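Local coordinates for glucokinase (Streptomyces griseus, PDB 3VGL), which probably catalyses the phosphorylation of glucose to glucose 6-phosphate at the expense of ATP, and holds glucose and an ATP analogue in this crystal, at residues R24-F29 and E53-E58; E113-A118 and A306-R311. One frame throughout, in Å; residues are numbered along the deposited sequence.

Interaction 1. Residues R24-F29 and E53-E58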
loop_
_atom_site.group_PDB
_atom_site.type_symbol
_atom_site.label_atom_id
_atom_site.label_comp_id
_atom_site.label_asym_id
_atom_site.label_seq_id
_atom_site.Cartn_x
_atom_site.Cartn_y
_atom_site.Cartn_z
ATOM N N ARG A 24 -22.730 35.347 15.132
ATOM C CA ARG A 24 -23.790 34.731 15.901
ATOM C C ARG A 24 -24.806 34.214 14.911
ATOM O O ARG A 24 -25.185 34.911 13.968
ATOM C CB ARG A 24 -24.472 35.730 16.846
ATOM C CG ARG A 24 -23.539 36.665 17.597
ATOM C CD ARG A 24 -22.710 35.955 18.627
ATOM N NE ARG A 24 -22.139 36.917 19.572
ATOM C CZ ARG A 24 -20.927 36.814 20.109
ATOM N NH1 ARG A 24 -20.128 35.792 19.796
ATOM N NH2 ARG A 24 -20.510 37.744 20.957
ATOM N N ILE A 25 -25.237 32.985 15.136
ATOM C CA ILE A 25 -26.266 32.376 14.326
ATOM C C ILE A 25 -27.628 32.790 14.914
ATOM O O ILE A 25 -27.896 32.567 16.107
ATOM C CB ILE A 25 -26.096 30.842 14.283
ATOM C CG1 ILE A 25 -24.710 30.475 13.713
ATOM C CG2 ILE A 25 -27.184 30.206 13.466
ATOM C CD1 ILE A 25 -24.351 29.010 13.858
ATOM N N LEU A 26 -28.451 33.430 14.087
ATOM C CA LEU A 26 -29.777 33.905 14.520
ATOM C C LEU A 26 -30.951 33.038 14.091
ATOM O O LEU A 26 -32.066 33.223 14.584
ATOM C CB LEU A 26 -30.021 35.345 14.063
ATOM C CG LEU A 26 -28.994 36.416 14.398
ATOM C CD1 LEU A 26 -29.512 37.750 13.909
ATOM C CD2 LEU A 26 -28.702 36.444 15.894
ATOM N N SER A 27 -30.727 32.116 13.153
ATOM C CA SER A 27 -31.772 31.190 12.741
ATOM C C SER A 27 -31.155 29.915 12.184
ATOM O O SER A 27 -29.991 29.912 11.802
ATOM C CB SER A 27 -32.676 31.820 11.680
ATOM O OG SER A 27 -32.002 31.962 10.441
ATOM N N THR A 28 -31.971 28.863 12.130
ATOM C CA THR A 28 -31.552 27.530 11.687
ATOM C C THR A 28 -32.576 26.958 10.720
ATOM O O THR A 28 -33.775 26.995 10.975
ATOM C CB THR A 28 -31.451 26.571 12.900
ATOM O OG1 THR A 28 -30.575 27.134 13.882
ATOM C CG2 THR A 28 -30.962 25.182 12.484
ATOM N N PHE A 29 -32.101 26.423 9.597
ATOM C CA PHE A 29 -32.951 25.653 8.702
ATOM C C PHE A 29 -32.132 24.461 8.224
ATOM O O PHE A 29 -30.956 24.613 7.938
ATOM C CB PHE A 29 -33.422 26.492 7.509
ATOM C CG PHE A 29 -34.221 25.706 6.485
ATOM C CD1 PHE A 29 -35.608 25.756 6.487
ATOM C CD2 PHE A 29 -33.580 24.903 5.542
ATOM C CE1 PHE A 29 -36.360 25.042 5.554
ATOM C CE2 PHE A 29 -34.323 24.165 4.597
ATOM C CZ PHE A 29 -35.722 24.248 4.608
ATOM N N GLU A 53 -36.809 33.873 7.556
ATOM C CA GLU A 53 -38.059 34.268 8.260
ATOM C C GLU A 53 -37.775 35.215 9.405
ATOM O O GLU A 53 -37.038 34.866 10.319
ATOM C CB GLU A 53 -38.818 33.031 8.785
ATOM C CG GLU A 53 -40.151 33.318 9.494
ATOM C CD GLU A 53 -40.913 32.050 9.923
ATOM O OE1 GLU A 53 -40.386 30.928 9.701
ATOM O OE2 GLU A 53 -42.032 32.180 10.488
ATOM N N GLY A 54 -38.380 36.407 9.357
ATOM C CA GLY A 54 -38.217 37.411 10.402
ATOM C C GLY A 54 -37.036 38.349 10.289
ATOM O O GLY A 54 -36.901 39.269 11.103
ATOM N N HIS A 55 -36.181 38.141 9.291
ATOM C CA HIS A 55 -34.912 38.867 9.265
ATOM C C HIS A 55 -34.711 39.635 7.975
ATOM O O HIS A 55 -35.059 39.162 6.903
ATOM C CB HIS A 55 -33.730 37.900 9.468
ATOM C CG HIS A 55 -33.787 37.139 10.758
ATOM N ND1 HIS A 55 -33.362 37.666 11.961
ATOM C CD2 HIS A 55 -34.244 35.894 11.033
ATOM C CE1 HIS A 55 -33.535 36.773 12.918
ATOM N NE2 HIS A 55 -34.078 35.693 12.385
ATOM N N ASP A 56 -34.106 40.813 8.097
ATOM C CA ASP A 56 -33.703 41.592 6.932
ATOM C C ASP A 56 -32.315 41.110 6.469
ATOM O O ASP A 56 -31.316 41.334 7.151
ATOM C CB ASP A 56 -33.655 43.085 7.283
ATOM C CG ASP A 56 -35.012 43.648 7.689
ATOM O OD1 ASP A 56 -36.048 43.260 7.097
ATOM O OD2 ASP A 56 -35.036 44.503 8.597
ATOM N N VAL A 57 -32.285 40.448 5.315
ATOM C CA VAL A 57 -31.080 39.771 4.799
ATOM C C VAL A 57 -30.520 40.455 3.545
ATOM O O VAL A 57 -31.260 40.717 2.592
ATOM C CB VAL A 57 -31.384 38.277 4.503
ATOM C CG1 VAL A 57 -30.220 37.598 3.782
ATOM C CG2 VAL A 57 -31.732 37.538 5.790
ATOM N N GLU A 58 -29.205 40.681 3.543
ATOM C CA GLU A 58 -28.505 41.488 2.539
ATOM C C GLU A 58 -27.825 40.677 1.424
ATOM O O GLU A 58 -27.664 41.156 0.293
ATOM C CB GLU A 58 -27.442 42.311 3.253
ATOM C CG GLU A 58 -26.993 43.559 2.535
ATOM C CD GLU A 58 -26.782 44.717 3.500
ATOM O OE1 GLU A 58 -25.998 44.560 4.462
ATOM O OE2 GLU A 58 -27.401 45.785 3.301
HETATM O O HOH W 1 -34.792 33.567 14.514
#
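Leu26 and Ser27 meet the imidazole of His55, and little else of the two segments comes together. The packed side is made of carbon: CE1 of His55 lies 4.0 Å from CB of Leu26, with NE2 of His55 at 4.2 Å from CB of Ser27. Both neighbours are therefore touched at the root of the side chain, and Ser27 CB comes to the ring obliquely. With CG anti to its own carbonyl carbon and beside the backbone N (chi1 -59°), His55 has its ring set against Leu26 and Ser27. Below this layer the packing continues into the sheet, because Leu26 and His55 both rest on Leu3 and Val18. The surroundings belong to the actin-like ATPase fold of the ROK family: residues 24-29 lead from strand 13-19 into the edge strand 29-32, while the turn at 53-56 links helix 37-52 to strand 57-64. Ser27 OG turns away from the imidazole to polar partners of its own, the carbonyl O of Ala51 at the end of that helix and the backbone N of Val18. The other side is polar and wet. Leu26 O stands 3.9 Å from His55 NE2, too far for a direct bond, and a water spans the gap. This water donates to Leu26 O at 2.7 Å and is hydrogen-bonded to His55 NE2 at 3.1 Å, in the plane of the ring at its edge. None of the three touching residues is buried, and Leu26 is exposed.

Interaction 2. Residues E113-A118 and A306-R311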
loop_
_atom_site.group_PDB
_atom_site.type_symbol
_atom_site.label_atom_id
_atom_site.label_comp_id
_atom_site.label_asym_id
_atom_site.label_seq_id
_atom_site.Cartn_x
_atom_site.Cartn_y
_atom_site.Cartn_z
ATOM N N GLU A 113 -14.034 29.448 11.336
ATOM C CA GLU A 113 -13.235 29.150 12.530
ATOM C C GLU A 113 -12.131 30.170 12.755
ATOM O O GLU A 113 -11.795 30.500 13.902
ATOM C CB GLU A 113 -12.663 27.733 12.448
ATOM C CG GLU A 113 -13.748 26.657 12.643
ATOM C CD GLU A 113 -14.338 26.685 14.052
ATOM O OE1 GLU A 113 -13.564 26.807 15.033
ATOM O OE2 GLU A 113 -15.571 26.539 14.184
ATOM N N TYR A 114 -11.566 30.677 11.663
ATOM C CA TYR A 114 -10.516 31.691 11.755
ATOM C C TYR A 114 -11.082 32.989 12.363
ATOM O O TYR A 114 -10.486 33.601 13.265
ATOM C CB TYR A 114 -9.898 31.940 10.378
ATOM C CG TYR A 114 -8.991 33.138 10.374
ATOM C CD1 TYR A 114 -7.770 33.116 11.052
ATOM C CD2 TYR A 114 -9.374 34.306 9.735
ATOM C CE1 TYR A 114 -6.947 34.237 11.074
ATOM C CE2 TYR A 114 -8.566 35.427 9.753
ATOM C CZ TYR A 114 -7.356 35.384 10.417
ATOM O OH TYR A 114 -6.567 36.507 10.427
ATOM N N ARG A 115 -12.256 33.377 11.886
ATOM C CA ARG A 115 -12.888 34.621 12.335
ATOM C C ARG A 115 -13.557 34.526 13.713
ATOM O O ARG A 115 -13.470 35.470 14.523
ATOM C CB ARG A 115 -13.924 35.082 11.296
ATOM C CG ARG A 115 -13.365 35.480 9.934
ATOM C CD ARG A 115 -12.580 36.780 9.968
ATOM N NE ARG A 115 -13.200 37.757 10.849
ATOM C CZ ARG A 115 -14.144 38.621 10.490
ATOM N NH1 ARG A 115 -14.604 38.659 9.238
ATOM N NH2 ARG A 115 -14.632 39.447 11.399
ATOM N N PHE A 116 -14.238 33.412 13.971
ATOM C CA PHE A 116 -15.196 33.336 15.085
ATOM C C PHE A 116 -14.986 32.119 15.976
ATOM O O PHE A 116 -15.697 31.947 16.971
ATOM C CB PHE A 116 -16.641 33.346 14.557
ATOM C CG PHE A 116 -16.930 34.445 13.564
ATOM C CD1 PHE A 116 -16.885 35.792 13.945
ATOM C CD2 PHE A 116 -17.284 34.134 12.243
ATOM C CE1 PHE A 116 -17.159 36.803 13.012
ATOM C CE2 PHE A 116 -17.560 35.146 11.312
ATOM C CZ PHE A 116 -17.496 36.482 11.704
ATOM N N GLY A 117 -13.996 31.283 15.641
ATOM C CA GLY A 117 -13.828 30.026 16.343
ATOM C C GLY A 117 -12.410 29.727 16.801
ATOM O O GLY A 117 -11.715 30.603 17.341
ATOM N N ALA A 118 -11.987 28.487 16.565
ATOM C CA ALA A 118 -10.733 27.964 17.116
ATOM C C ALA A 118 -9.482 28.567 16.467
ATOM O O ALA A 118 -8.378 28.395 16.989
ATOM C CB ALA A 118 -10.709 26.409 17.023
ATOM N N ALA A 306 -19.449 30.907 5.327
ATOM C CA ALA A 306 -20.039 31.282 4.046
ATOM C C ALA A 306 -20.836 32.588 4.139
ATOM O O ALA A 306 -20.721 33.442 3.261
ATOM C CB ALA A 306 -20.916 30.155 3.499
ATOM N N ALA A 307 -21.600 32.731 5.219
ATOM C CA ALA A 307 -22.327 33.984 5.514
ATOM C C ALA A 307 -21.346 35.146 5.584
ATOM O O ALA A 307 -21.587 36.211 5.007
ATOM C CB ALA A 307 -23.101 33.867 6.817
ATOM N N ASP A 308 -20.230 34.948 6.287
ATOM C CA ASP A 308 -19.293 36.039 6.456
ATOM C C ASP A 308 -18.569 36.353 5.156
ATOM O O ASP A 308 -18.295 37.508 4.875
ATOM C CB ASP A 308 -18.309 35.785 7.596
ATOM C CG ASP A 308 -17.544 37.032 7.984
ATOM O OD1 ASP A 308 -18.140 37.969 8.587
ATOM O OD2 ASP A 308 -16.349 37.106 7.668
ATOM N N LEU A 309 -18.263 35.323 4.353
ATOM C CA LEU A 309 -17.631 35.557 3.056
ATOM C C LEU A 309 -18.568 36.311 2.090
ATOM O O LEU A 309 -18.103 37.047 1.222
ATOM C CB LEU A 309 -17.097 34.238 2.445
ATOM C CG LEU A 309 -15.855 33.658 3.143
ATOM C CD1 LEU A 309 -15.640 32.205 2.747
ATOM C CD2 LEU A 309 -14.581 34.464 2.851
ATOM N N ALA A 310 -19.878 36.146 2.263
ATOM C CA ALA A 310 -20.852 36.902 1.471
ATOM C C ALA A 310 -20.808 38.380 1.851
ATOM O O ALA A 310 -20.924 39.246 0.988
ATOM C CB ALA A 310 -22.259 36.342 1.657
ATOM N N ARG A 311 -20.628 38.646 3.145
ATOM C CA ARG A 311 -20.628 40.012 3.695
ATOM C C ARG A 311 -19.403 40.797 3.237
ATOM O O ARG A 311 -19.467 42.014 3.085
ATOM C CB ARG A 311 -20.689 39.951 5.222
ATOM C CG ARG A 311 -20.880 41.272 5.949
ATOM C CD ARG A 311 -21.626 41.022 7.262
ATOM N NE ARG A 311 -21.098 39.827 7.915
ATOM C CZ ARG A 311 -21.816 38.952 8.615
ATOM N NH1 ARG A 311 -23.133 39.132 8.784
ATOM N NH2 ARG A 311 -21.203 37.884 9.136
#
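A salt-bridge network ties the last turn of helix 105-116 to the end of helix 301-311, with the buried carboxylate of Asp308 at its centre. Arg115 NH1 reaches Asp308 OD2 at 2.8 Å; the guanidinium comes in obliquely, its plane turned 72° from the carboxylate. The other oxygen, OD1, offers its anti lone pair to Arg311 NH2 one turn further along the same helix, at 3.1 Å and almost in the guanidinium plane. Trp111 NE1 also bonds to OD2, so the carboxylate is gripped from three residues, which would be expected to favour its charged form. Phe116 wedges in beside it: CZ lies 3.5 Å from Asp308 OD1, and the acid sits at the ring's edge, the two planes perpendicular. One face of that ring is covered by Arg115 CB, and Phe116 CZ lies 4.1 Å from the plane of the Arg115 guanidinium, over its centre. Bends at chi2 and chi3 fold Arg115 back over its neighbour in this way. Arg311 NH1 goes on to the carbonyls of Gly2 and Val19. The result is a helix-to-helix salt-bridge network in which the C-terminal helix packs against the N-terminal half of the actin-like ATPase fold.

In the fold
Both interactions bear on the sheet of strands 3-9, 13-19, 29-32, 57-64 and 100-104, away from the glucose, nucleotide and metal sites, with centres 15 Å apart and no touch between them. Interaction 1 is a surface contact between two loops at the strand ends and joins parts of the chain close in sequence. Interaction 2 is partly buried, pairs segments 188 residues apart, and brings the last helix of the chain back against helix 105-116. Their chemistry follows: a water mediates the polar link in 24-29 with 53-58, whereas a direct salt bridge does so in 113-118 with 306-311. Strand 13-19 is near both, through Val18 in the first and Val19 in the second.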